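Side-chain contacts in tryptophanyl-tRNA synthetase (Cryptosporidium parvum Iowa II, PDB 3HV0), which probably catalyses the ATP-dependent attachment of L-tryptophan to tRNA(Trp), the chain here being the class I synthetase portion of a longer protein: residues A[114-119]-A[133-138]; A[141-146]-A[152-157]; A[169-174]-A[238-243]. One frame throughout, in Å; residues are numbered along the deposited sequence.

Contact 1: residues A[114-119]-A[133-138]; sequences LTDDEK and NYAYEN. With TRP (tryptophan), chain C.
Leu114 and Ala135 make the apolar part of this contact, their CB atoms 4.3 Å apart where the end of strand 110-114 meets helix 128-143. One methyl of the leucine does the reaching: Leu114 CD2 lies 3.8 Å from Asn138 CB and as far from the carbonyl oxygen of Ala135. Alanine suits this spot, since its small side chain lets the helix come close to the strand end.

The polar groups beside this patch are held by other parts of the chain. Asp116 OD1 accepts from the backbone N of Leu158; Asn138 accepts from Arg81 NE with OD1 and donates through ND2 to the carbonyl of Ser85.

In the nucleotide-binding fold of class I synthetases, ligands gather at the carboxyl ends of the parallel strands, and bound tryptophan sits here accordingly. Its ammonium N donates to Glu118 OE1 at 2.5 Å. The glutamate CG lies opposite its own backbone N (chi1 171°), carrying the carboxylate to the ligand. Thr115 OG1 donates to the same OE1 at 2.6 Å from the anti side, 18° out of the carboxylate plane, which probably helps to hold the carboxylate in its rotation, and Thr115 CG2 touches TRP CD1 at 3.6 Å.

Contact 2: residues A[141-146]-A[152-157]; sequences DIIACG and TFIFTN
A purely apolar helix-on-sheet contact joins the last turn of helix 128-143 to strand 152-156, an outermost strand of the chain's central sheet. The strand lies parallel to its neighbour 110-114, and helix 128-143 comes between the two in sequence, as part of the connection from one to the next in this nucleotide-binding fold of class I synthetases. A type I turn from Ile143 to Gly146 carries the chain off the helix. Gly146 takes a positive phi (88°), and its backbone angles would press a side chain against the preceding carbonyl oxygen, which accounts for a glycine there.

Three buried isoleucines carry the packing. Ile154 points from the strand toward the helix, and its terminal methyl, CD1, is the atom that meets both helical partners. Its extended CG1 arm (chi2 -175°) pushes that methyl well out from the strand, bridging the distance between backbones whose nearest CA atoms, those of Ile143 and Ile154, are 9.1 Å apart. A CB-branched hydrocarbon with a long arm fits such a place: branching at CB is favoured in a strand, and the arm carries the methyl across to the helix.

The same side chains also pack on neighbouring elements: Ile142 on Ile112 and Phe96, Ile143 on Val373 and Phe377 of helix 371-378, and Ile154 on Leu114 and Phe377. On the helix, the two partners present different branches. Ile142 runs past Ile154 in the opposite direction and offers its CG2 methyl at 4.1 Å from Ile154 CD1. Ile143 instead lies across the arm, with the methylene Ile143 CG1 at 3.8 Å from Ile154 CD1.

Contact 3: residues A[169-174]-A[238-243]; sequences LRIEKK and RDVAPR
Val240 lays its two methyls against the end of helix 157-174: Val240 CG2 is 4.3 Å from Ile171 CG2, and Val240 CG1 is 4.2 Å from Lys174 CB. The branched valine thus spreads over two residues one turn apart on the helix, and the CA atoms of Ile171 and Val240 are 6.7 Å apart. Ile171 is buried and continues the apolar layer onto Ala199 and Ala202 of helix 192-202.

Toward solvent the contact turns polar. The guanidinium of Arg243 approaches the backbone, not a carboxylate: Arg243 NH1 donates to Lys174 O at 3.1 Å, but the N-H...O angle of 122° marks the bond as weak. A bend at chi3 (-84°) turns the guanidinium back toward the helix terminus, where one of its faces has Lys174 CB 4.2 Å above it, offset toward the rim. The lysine chain, bent at chi2, runs the other way, bringing Lys174 CE to 3.7 Å from Arg243 O.

The contact joins the ends of helices 157-174 and 231-240 within the catalytic domain. Another side of helix 157-174 faces the second subunit, where Lys173 makes a cation-pi contact with Phe120 of that subunit and its NZ hydrogen-bonds the carbonyls of that subunit's Phe120 and Lys123.

Long basic residues suit this edge: Lys174 runs alongside the Arg243 backbone, and the flat guanidinium lies against the helix end. With Lys174 NZ and Arg243 NH1 6.0 Å apart and one weak bond across, cohesion probably comes more from van der Waals packing of Val240, Ile171 and the long side chains than from polar bonds.

Contacts 1 and 2 are buried and share helix 128-143, placed in turn along it against the end of strand 110-114 and the middle of strand 152-156. They touch directly: Leu114 packs on Ile154, and Asp117 OD1 probably accepts a hydrogen bond from Asn157 ND2. Contact 1, at the ligand end of the sheet, mixes apolar packing with buried polar groups, whereas contact 2, deeper along the strand, is wholly hydrocarbon. Contact 3 lies apart, its centre about 26 Å from that of contact 1, and is only partly buried. Yet helix 157-174 directly follows strand 152-156, so the chain leads from contact 2 toward contact 3, where basic side chains border an aliphatic patch.

Contact 1: residues A[114-119]-A[133-138]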
loop_
_atom_site.group_PDB
_atom_site.type_symbol
_atom_site.label_atom_id
_atom_site.label_comp_id
_atom_site.label_asym_id
_atom_site.label_seq_id
_atom_site.Cartn_x
_atom_site.Cartn_y
_atom_site.Cartn_z
ATOM N N LEU A 114 9.194 -7.809 -8.804
ATOM C CA LEU A 114 9.921 -8.453 -7.739
ATOM C C LEU A 114 9.246 -8.089 -6.416
ATOM O O LEU A 114 9.229 -6.940 -6.023
ATOM C CB LEU A 114 11.387 -8.070 -7.803
ATOM C CG LEU A 114 12.014 -8.882 -8.948
ATOM C CD1 LEU A 114 12.749 -8.020 -9.971
ATOM C CD2 LEU A 114 12.871 -9.988 -8.366
ATOM N N THR A 115 8.665 -9.078 -5.753
ATOM C CA THR A 115 7.802 -8.824 -4.616
ATOM C C THR A 115 8.555 -8.762 -3.295
ATOM O O THR A 115 8.294 -9.562 -2.391
ATOM C CB THR A 115 6.643 -9.868 -4.526
ATOM O OG1 THR A 115 7.133 -11.170 -4.169
ATOM C CG2 THR A 115 5.947 -9.962 -5.832
ATOM N N ASP A 116 9.445 -7.786 -3.138
ATOM C CA ASP A 116 10.183 -7.672 -1.852
ATOM C C ASP A 116 9.271 -7.399 -0.641
ATOM O O ASP A 116 9.612 -7.775 0.462
ATOM C CB ASP A 116 11.326 -6.657 -1.904
ATOM C CG ASP A 116 10.973 -5.427 -2.692
ATOM O OD1 ASP A 116 10.034 -4.709 -2.351
ATOM O OD2 ASP A 116 11.616 -5.145 -3.689
ATOM N N ASP A 117 8.132 -6.743 -0.860
ATOM C CA ASP A 117 7.100 -6.574 0.154
ATOM C C ASP A 117 6.473 -7.890 0.629
ATOM O O ASP A 117 6.348 -8.107 1.831
ATOM C CB ASP A 117 6.011 -5.604 -0.334
ATOM C CG ASP A 117 5.478 -5.943 -1.731
ATOM O OD1 ASP A 117 5.900 -6.966 -2.296
ATOM O OD2 ASP A 117 4.639 -5.181 -2.255
ATOM N N GLU A 118 6.109 -8.767 -0.306
ATOM C CA GLU A 118 5.420 -10.032 0.010
ATOM C C GLU A 118 6.204 -10.918 0.975
ATOM O O GLU A 118 5.659 -11.447 1.925
ATOM C CB GLU A 118 5.131 -10.810 -1.299
ATOM C CG GLU A 118 4.607 -12.250 -1.126
ATOM C CD GLU A 118 4.520 -13.044 -2.452
ATOM O OE1 GLU A 118 5.105 -12.596 -3.491
ATOM O OE2 GLU A 118 3.872 -14.135 -2.446
ATOM N N LYS A 119 7.488 -11.087 0.700
ATOM C CA LYS A 119 8.319 -12.118 1.345
ATOM C C LYS A 119 8.784 -11.638 2.685
ATOM O O LYS A 119 8.915 -12.421 3.620
ATOM C CB LYS A 119 9.508 -12.494 0.449
ATOM C CG LYS A 119 9.082 -13.084 -0.916
ATOM C CD LYS A 119 8.231 -14.345 -0.669
ATOM C CE LYS A 119 7.871 -15.088 -1.942
ATOM N NZ LYS A 119 7.272 -16.429 -1.618
ATOM N N ASN A 133 17.750 -6.315 -1.288
ATOM C CA ASN A 133 19.005 -6.802 -1.889
ATOM C C ASN A 133 18.828 -8.091 -2.698
ATOM O O ASN A 133 19.398 -8.229 -3.805
ATOM C CB ASN A 133 20.079 -7.023 -0.831
ATOM C CG ASN A 133 20.474 -5.737 -0.110
ATOM O OD1 ASN A 133 20.269 -4.625 -0.615
ATOM N ND2 ASN A 133 21.045 -5.886 1.080
ATOM N N TYR A 134 18.053 -9.032 -2.143
ATOM C CA TYR A 134 17.803 -10.299 -2.801
ATOM C C TYR A 134 17.052 -10.034 -4.102
ATOM O O TYR A 134 17.214 -10.763 -5.081
ATOM C CB TYR A 134 16.925 -11.204 -1.960
ATOM C CG TYR A 134 17.521 -11.882 -0.756
ATOM C CD1 TYR A 134 18.865 -11.751 -0.409
ATOM C CD2 TYR A 134 16.710 -12.681 0.047
ATOM C CE1 TYR A 134 19.379 -12.389 0.727
ATOM C CE2 TYR A 134 17.203 -13.316 1.181
ATOM C CZ TYR A 134 18.537 -13.178 1.514
ATOM O OH TYR A 134 19.008 -13.821 2.633
ATOM N N ALA A 135 16.186 -9.018 -4.076
ATOM C CA ALA A 135 15.489 -8.567 -5.268
ATOM C C ALA A 135 16.459 -8.148 -6.359
ATOM O O ALA A 135 16.306 -8.557 -7.506
ATOM C CB ALA A 135 14.567 -7.426 -4.945
ATOM N N TYR A 136 17.459 -7.347 -6.009
ATOM C CA TYR A 136 18.366 -6.819 -7.034
ATOM C C TYR A 136 19.280 -7.885 -7.618
ATOM O O TYR A 136 19.557 -7.867 -8.816
ATOM C CB TYR A 136 19.120 -5.560 -6.575
ATOM C CG TYR A 136 18.366 -4.334 -7.046
ATOM C CD1 TYR A 136 18.837 -3.535 -8.088
ATOM C CD2 TYR A 136 17.122 -4.028 -6.503
ATOM C CE1 TYR A 136 18.086 -2.425 -8.539
ATOM C CE2 TYR A 136 16.379 -2.930 -6.932
ATOM C CZ TYR A 136 16.856 -2.142 -7.945
ATOM O OH TYR A 136 16.073 -1.079 -8.330
ATOM N N GLU A 137 19.714 -8.829 -6.795
ATOM C CA GLU A 137 20.507 -9.938 -7.308
ATOM C C GLU A 137 19.651 -10.811 -8.200
ATOM O O GLU A 137 20.075 -11.211 -9.289
ATOM C CB GLU A 137 21.096 -10.764 -6.172
ATOM C CG GLU A 137 22.116 -10.020 -5.332
ATOM C CD GLU A 137 23.318 -9.582 -6.130
ATOM O OE1 GLU A 137 23.651 -10.248 -7.120
ATOM O OE2 GLU A 137 23.933 -8.563 -5.760
ATOM N N ASN A 138 18.439 -11.094 -7.734
ATOM C CA ASN A 138 17.442 -11.826 -8.538
ATOM C C ASN A 138 17.204 -11.219 -9.926
ATOM O O ASN A 138 17.067 -11.964 -10.889
ATOM C CB ASN A 138 16.121 -11.926 -7.786
ATOM C CG ASN A 138 16.148 -12.971 -6.668
ATOM O OD1 ASN A 138 15.096 -13.369 -6.186
ATOM N ND2 ASN A 138 17.344 -13.420 -6.250
HETATM N N TRP C . 4.395 -14.014 -5.426
HETATM C CA TRP C . 5.059 -14.731 -6.555
HETATM C C TRP C . 6.011 -15.785 -6.010
HETATM O O TRP C . 6.429 -15.706 -4.840
HETATM C CB TRP C . 5.800 -13.768 -7.504
HETATM C CG TRP C . 4.909 -13.128 -8.542
HETATM C CD1 TRP C . 4.449 -11.833 -8.553
HETATM C CD2 TRP C . 4.384 -13.740 -9.731
HETATM N NE1 TRP C . 3.681 -11.612 -9.664
HETATM C CE2 TRP C . 3.611 -12.767 -10.396
HETATM C CE3 TRP C . 4.491 -15.008 -10.293
HETATM C CZ2 TRP C . 2.951 -13.027 -11.594
HETATM C CZ3 TRP C . 3.831 -15.264 -11.481
HETATM C CH2 TRP C . 3.059 -14.277 -12.115
HETATM O OXT TRP C . 6.352 -16.730 -6.747
#

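Contact 2: residues A[141-146]-A[152-157]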
loop_
_atom_site.group_PDB
_atom_site.type_symbol
_atom_site.label_atom_id
_atom_site.label_comp_id
_atom_site.label_asym_id
_atom_site.label_seq_id
_atom_site.Cartn_x
_atom_site.Cartn_y
_atom_site.Cartn_z
ATOM N N ASP A 141 19.794 -12.455 -12.376
ATOM C CA ASP A 141 19.450 -13.787 -12.856
ATOM C C ASP A 141 18.328 -13.683 -13.879
ATOM O O ASP A 141 18.291 -14.430 -14.842
ATOM C CB ASP A 141 18.942 -14.675 -11.719
ATOM C CG ASP A 141 19.969 -14.929 -10.640
ATOM O OD1 ASP A 141 19.543 -15.212 -9.492
ATOM O OD2 ASP A 141 21.178 -14.873 -10.923
ATOM N N ILE A 142 17.378 -12.781 -13.631
ATOM C CA ILE A 142 16.235 -12.643 -14.528
ATOM C C ILE A 142 16.703 -12.093 -15.873
ATOM O O ILE A 142 16.371 -12.661 -16.917
ATOM C CB ILE A 142 15.104 -11.808 -13.912
ATOM C CG1 ILE A 142 14.426 -12.624 -12.811
ATOM C CG2 ILE A 142 14.068 -11.403 -14.976
ATOM C CD1 ILE A 142 13.491 -11.850 -11.926
ATOM N N ILE A 143 17.513 -11.039 -15.844
ATOM C CA ILE A 143 18.045 -10.430 -17.080
ATOM C C ILE A 143 18.952 -11.406 -17.837
ATOM O O ILE A 143 19.022 -11.383 -19.074
ATOM C CB ILE A 143 18.805 -9.121 -16.783
ATOM C CG1 ILE A 143 17.837 -8.054 -16.266
ATOM C CG2 ILE A 143 19.527 -8.599 -18.023
ATOM C CD1 ILE A 143 18.502 -6.973 -15.464
ATOM N N ALA A 144 19.625 -12.279 -17.089
ATOM C CA ALA A 144 20.494 -13.302 -17.687
ATOM C C ALA A 144 19.762 -14.314 -18.584
ATOM O O ALA A 144 20.407 -15.090 -19.255
ATOM C CB ALA A 144 21.292 -14.038 -16.591
ATOM N N CYS A 145 18.430 -14.316 -18.584
ATOM C CA CYS A 145 17.648 -15.169 -19.490
ATOM C C CYS A 145 17.541 -14.610 -20.918
ATOM O O CYS A 145 16.961 -15.245 -21.808
ATOM C CB CYS A 145 16.238 -15.382 -18.928
ATOM S SG CYS A 145 16.116 -16.196 -17.247
ATOM N N GLY A 146 18.064 -13.407 -21.136
ATOM C CA GLY A 146 18.134 -12.820 -22.473
ATOM C C GLY A 146 16.927 -12.018 -22.918
ATOM O O GLY A 146 16.645 -11.935 -24.113
ATOM N N THR A 152 11.211 -4.786 -22.160
ATOM C CA THR A 152 11.027 -5.328 -20.816
ATOM C C THR A 152 11.178 -4.274 -19.744
ATOM O O THR A 152 12.167 -3.537 -19.750
ATOM C CB THR A 152 12.061 -6.432 -20.508
ATOM O OG1 THR A 152 12.031 -7.413 -21.540
ATOM C CG2 THR A 152 11.772 -7.098 -19.152
ATOM N N PHE A 153 10.223 -4.252 -18.806
ATOM C CA PHE A 153 10.264 -3.362 -17.659
ATOM C C PHE A 153 10.234 -4.183 -16.378
ATOM O O PHE A 153 9.267 -4.877 -16.090
ATOM C CB PHE A 153 9.103 -2.345 -17.705
ATOM C CG PHE A 153 8.960 -1.547 -16.443
ATOM C CD1 PHE A 153 10.014 -0.804 -15.965
ATOM C CD2 PHE A 153 7.784 -1.577 -15.703
ATOM C CE1 PHE A 153 9.902 -0.093 -14.778
ATOM C CE2 PHE A 153 7.666 -0.849 -14.514
ATOM C CZ PHE A 153 8.731 -0.105 -14.064
ATOM N N ILE A 154 11.308 -4.109 -15.604
ATOM C CA ILE A 154 11.419 -4.855 -14.354
ATOM C C ILE A 154 11.368 -3.847 -13.210
ATOM O O ILE A 154 11.821 -2.709 -13.373
ATOM C CB ILE A 154 12.731 -5.667 -14.302
ATOM C CG1 ILE A 154 12.926 -6.424 -15.633
ATOM C CG2 ILE A 154 12.753 -6.608 -13.066
ATOM C CD1 ILE A 154 14.146 -7.374 -15.694
ATOM N N PHE A 155 10.802 -4.257 -12.071
ATOM C CA PHE A 155 10.657 -3.367 -10.942
ATOM C C PHE A 155 10.416 -4.113 -9.627
ATOM O O PHE A 155 9.853 -5.223 -9.606
ATOM C CB PHE A 155 9.483 -2.403 -11.187
ATOM C CG PHE A 155 8.137 -3.082 -11.276
ATOM C CD1 PHE A 155 7.653 -3.547 -12.493
ATOM C CD2 PHE A 155 7.353 -3.253 -10.134
ATOM C CE1 PHE A 155 6.424 -4.165 -12.568
ATOM C CE2 PHE A 155 6.135 -3.877 -10.202
ATOM C CZ PHE A 155 5.667 -4.339 -11.427
ATOM N N THR A 156 10.824 -3.488 -8.525
ATOM C CA THR A 156 10.483 -3.995 -7.205
ATOM C C THR A 156 9.267 -3.248 -6.674
ATOM O O THR A 156 9.079 -2.070 -6.970
ATOM C CB THR A 156 11.632 -3.821 -6.185
ATOM O OG1 THR A 156 11.653 -2.476 -5.667
ATOM C CG2 THR A 156 12.980 -4.215 -6.791
ATOM N N ASN A 157 8.462 -3.914 -5.857
ATOM C CA ASN A 157 7.316 -3.256 -5.268
ATOM C C ASN A 157 7.724 -2.068 -4.386
ATOM O O ASN A 157 7.043 -1.063 -4.366
ATOM C CB ASN A 157 6.454 -4.240 -4.484
ATOM C CG ASN A 157 5.600 -5.103 -5.363
ATOM O OD1 ASN A 157 5.330 -4.766 -6.506
ATOM N ND2 ASN A 157 5.177 -6.235 -4.838
#

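Contact 3: residues A[169-174]-A[238-243]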
loop_
_atom_site.group_PDB
_atom_site.type_symbol
_atom_site.label_atom_id
_atom_site.label_comp_id
_atom_site.label_asym_id
_atom_site.label_seq_id
_atom_site.Cartn_x
_atom_site.Cartn_y
_atom_site.Cartn_z
ATOM N N LEU A 169 -5.712 0.220 -4.647
ATOM C CA LEU A 169 -6.845 0.777 -3.901
ATOM C C LEU A 169 -8.208 0.430 -4.530
ATOM O O LEU A 169 -9.178 0.141 -3.819
ATOM C CB LEU A 169 -6.675 2.298 -3.763
ATOM C CG LEU A 169 -5.607 2.766 -2.765
ATOM C CD1 LEU A 169 -5.340 4.259 -2.920
ATOM C CD2 LEU A 169 -6.018 2.432 -1.315
ATOM N N ARG A 170 -8.270 0.468 -5.862
ATOM C CA ARG A 170 -9.481 0.137 -6.615
ATOM C C ARG A 170 -9.865 -1.337 -6.518
ATOM O O ARG A 170 -11.041 -1.681 -6.445
ATOM C CB ARG A 170 -9.295 0.497 -8.083
ATOM C CG ARG A 170 -9.372 1.970 -8.360
ATOM C CD ARG A 170 -8.909 2.282 -9.780
ATOM N NE ARG A 170 -8.830 3.728 -10.027
ATOM C CZ ARG A 170 -7.779 4.371 -10.549
ATOM N NH1 ARG A 170 -6.693 3.726 -10.909
ATOM N NH2 ARG A 170 -7.821 5.683 -10.722
ATOM N N ILE A 171 -8.879 -2.211 -6.525
ATOM C CA ILE A 171 -9.109 -3.639 -6.285
ATOM C C ILE A 171 -9.549 -3.890 -4.835
ATOM O O ILE A 171 -10.440 -4.672 -4.581
ATOM C CB ILE A 171 -7.838 -4.458 -6.554
ATOM C CG1 ILE A 171 -7.454 -4.396 -8.042
ATOM C CG2 ILE A 171 -8.040 -5.911 -6.113
ATOM C CD1 ILE A 171 -6.007 -4.748 -8.299
ATOM N N GLU A 172 -8.915 -3.218 -3.886
ATOM C CA GLU A 172 -9.190 -3.451 -2.465
ATOM C C GLU A 172 -10.598 -3.063 -2.072
ATOM O O GLU A 172 -11.238 -3.756 -1.279
ATOM C CB GLU A 172 -8.162 -2.731 -1.597
ATOM C CG GLU A 172 -6.849 -3.444 -1.633
ATOM C CD GLU A 172 -5.753 -2.771 -0.859
ATOM O OE1 GLU A 172 -5.925 -1.635 -0.359
ATOM O OE2 GLU A 172 -4.675 -3.415 -0.774
ATOM N N LYS A 173 -11.102 -1.990 -2.675
ATOM C CA LYS A 173 -12.447 -1.492 -2.373
ATOM C C LYS A 173 -13.535 -2.458 -2.841
ATOM O O LYS A 173 -14.648 -2.439 -2.319
ATOM C CB LYS A 173 -12.651 -0.138 -3.045
ATOM C CG LYS A 173 -13.810 0.664 -2.511
ATOM C CD LYS A 173 -13.861 1.987 -3.240
ATOM C CE LYS A 173 -15.063 2.809 -2.862
ATOM N NZ LYS A 173 -14.886 4.187 -3.385
ATOM N N LYS A 174 -13.194 -3.299 -3.813
ATOM C CA LYS A 174 -14.137 -4.247 -4.396
ATOM C C LYS A 174 -14.063 -5.658 -3.794
ATOM O O LYS A 174 -14.908 -6.492 -4.121
ATOM C CB LYS A 174 -13.922 -4.342 -5.910
ATOM C CG LYS A 174 -14.232 -3.077 -6.669
ATOM C CD LYS A 174 -15.718 -2.762 -6.653
ATOM C CE LYS A 174 -16.049 -1.493 -7.422
ATOM N NZ LYS A 174 -17.517 -1.285 -7.456
ATOM N N ARG A 238 -9.537 -11.453 -11.996
ATOM C CA ARG A 238 -10.487 -11.649 -13.107
ATOM C C ARG A 238 -11.938 -11.408 -12.680
ATOM O O ARG A 238 -12.786 -11.050 -13.492
ATOM C CB ARG A 238 -10.354 -13.055 -13.714
ATOM C CG ARG A 238 -9.216 -13.175 -14.710
ATOM C CD ARG A 238 -9.029 -14.608 -15.200
ATOM N NE ARG A 238 -10.227 -15.136 -15.847
ATOM C CZ ARG A 238 -10.511 -15.040 -17.146
ATOM N NH1 ARG A 238 -9.688 -14.428 -17.994
ATOM N NH2 ARG A 238 -11.637 -15.563 -17.609
ATOM N N ASP A 239 -12.223 -11.634 -11.410
ATOM C CA ASP A 239 -13.529 -11.356 -10.874
ATOM C C ASP A 239 -13.751 -9.861 -10.659
ATOM O O ASP A 239 -14.892 -9.414 -10.763
ATOM C CB ASP A 239 -13.750 -12.113 -9.558
ATOM C CG ASP A 239 -14.249 -13.531 -9.775
ATOM O OD1 ASP A 239 -13.684 -14.259 -10.619
ATOM O OD2 ASP A 239 -15.228 -13.915 -9.095
ATOM N N VAL A 240 -12.705 -9.090 -10.347
ATOM C CA VAL A 240 -12.894 -7.641 -10.117
ATOM C C VAL A 240 -12.786 -6.789 -11.387
ATOM O O VAL A 240 -13.371 -5.704 -11.436
ATOM C CB VAL A 240 -11.962 -7.063 -9.009
ATOM C CG1 VAL A 240 -12.218 -7.755 -7.710
ATOM C CG2 VAL A 240 -10.526 -7.213 -9.382
ATOM N N ALA A 241 -12.063 -7.275 -12.394
ATOM C CA ALA A 241 -11.914 -6.577 -13.684
ATOM C C ALA A 241 -13.180 -5.873 -14.200
ATOM O O ALA A 241 -13.150 -4.684 -14.483
ATOM C CB ALA A 241 -11.397 -7.551 -14.768
ATOM N N PRO A 242 -14.285 -6.618 -14.376
ATOM C CA PRO A 242 -15.454 -5.947 -14.938
ATOM C C PRO A 242 -15.949 -4.824 -14.036
ATOM O O PRO A 242 -16.222 -3.736 -14.512
ATOM C CB PRO A 242 -16.497 -7.072 -15.090
ATOM C CG PRO A 242 -15.933 -8.270 -14.436
ATOM C CD PRO A 242 -14.456 -8.084 -14.334
ATOM N N ARG A 243 -16.007 -5.062 -12.737
ATOM C CA ARG A 243 -16.456 -4.025 -11.793
ATOM C C ARG A 243 -15.604 -2.742 -11.750
ATOM O O ARG A 243 -16.004 -1.755 -11.138
ATOM C CB ARG A 243 -16.549 -4.619 -10.394
ATOM C CG ARG A 243 -17.642 -5.673 -10.297
ATOM C CD ARG A 243 -17.790 -6.235 -8.899
ATOM N NE ARG A 243 -16.843 -7.319 -8.653
ATOM C CZ ARG A 243 -16.483 -7.757 -7.444
ATOM N NH1 ARG A 243 -16.995 -7.204 -6.334
ATOM N NH2 ARG A 243 -15.586 -8.752 -7.341
#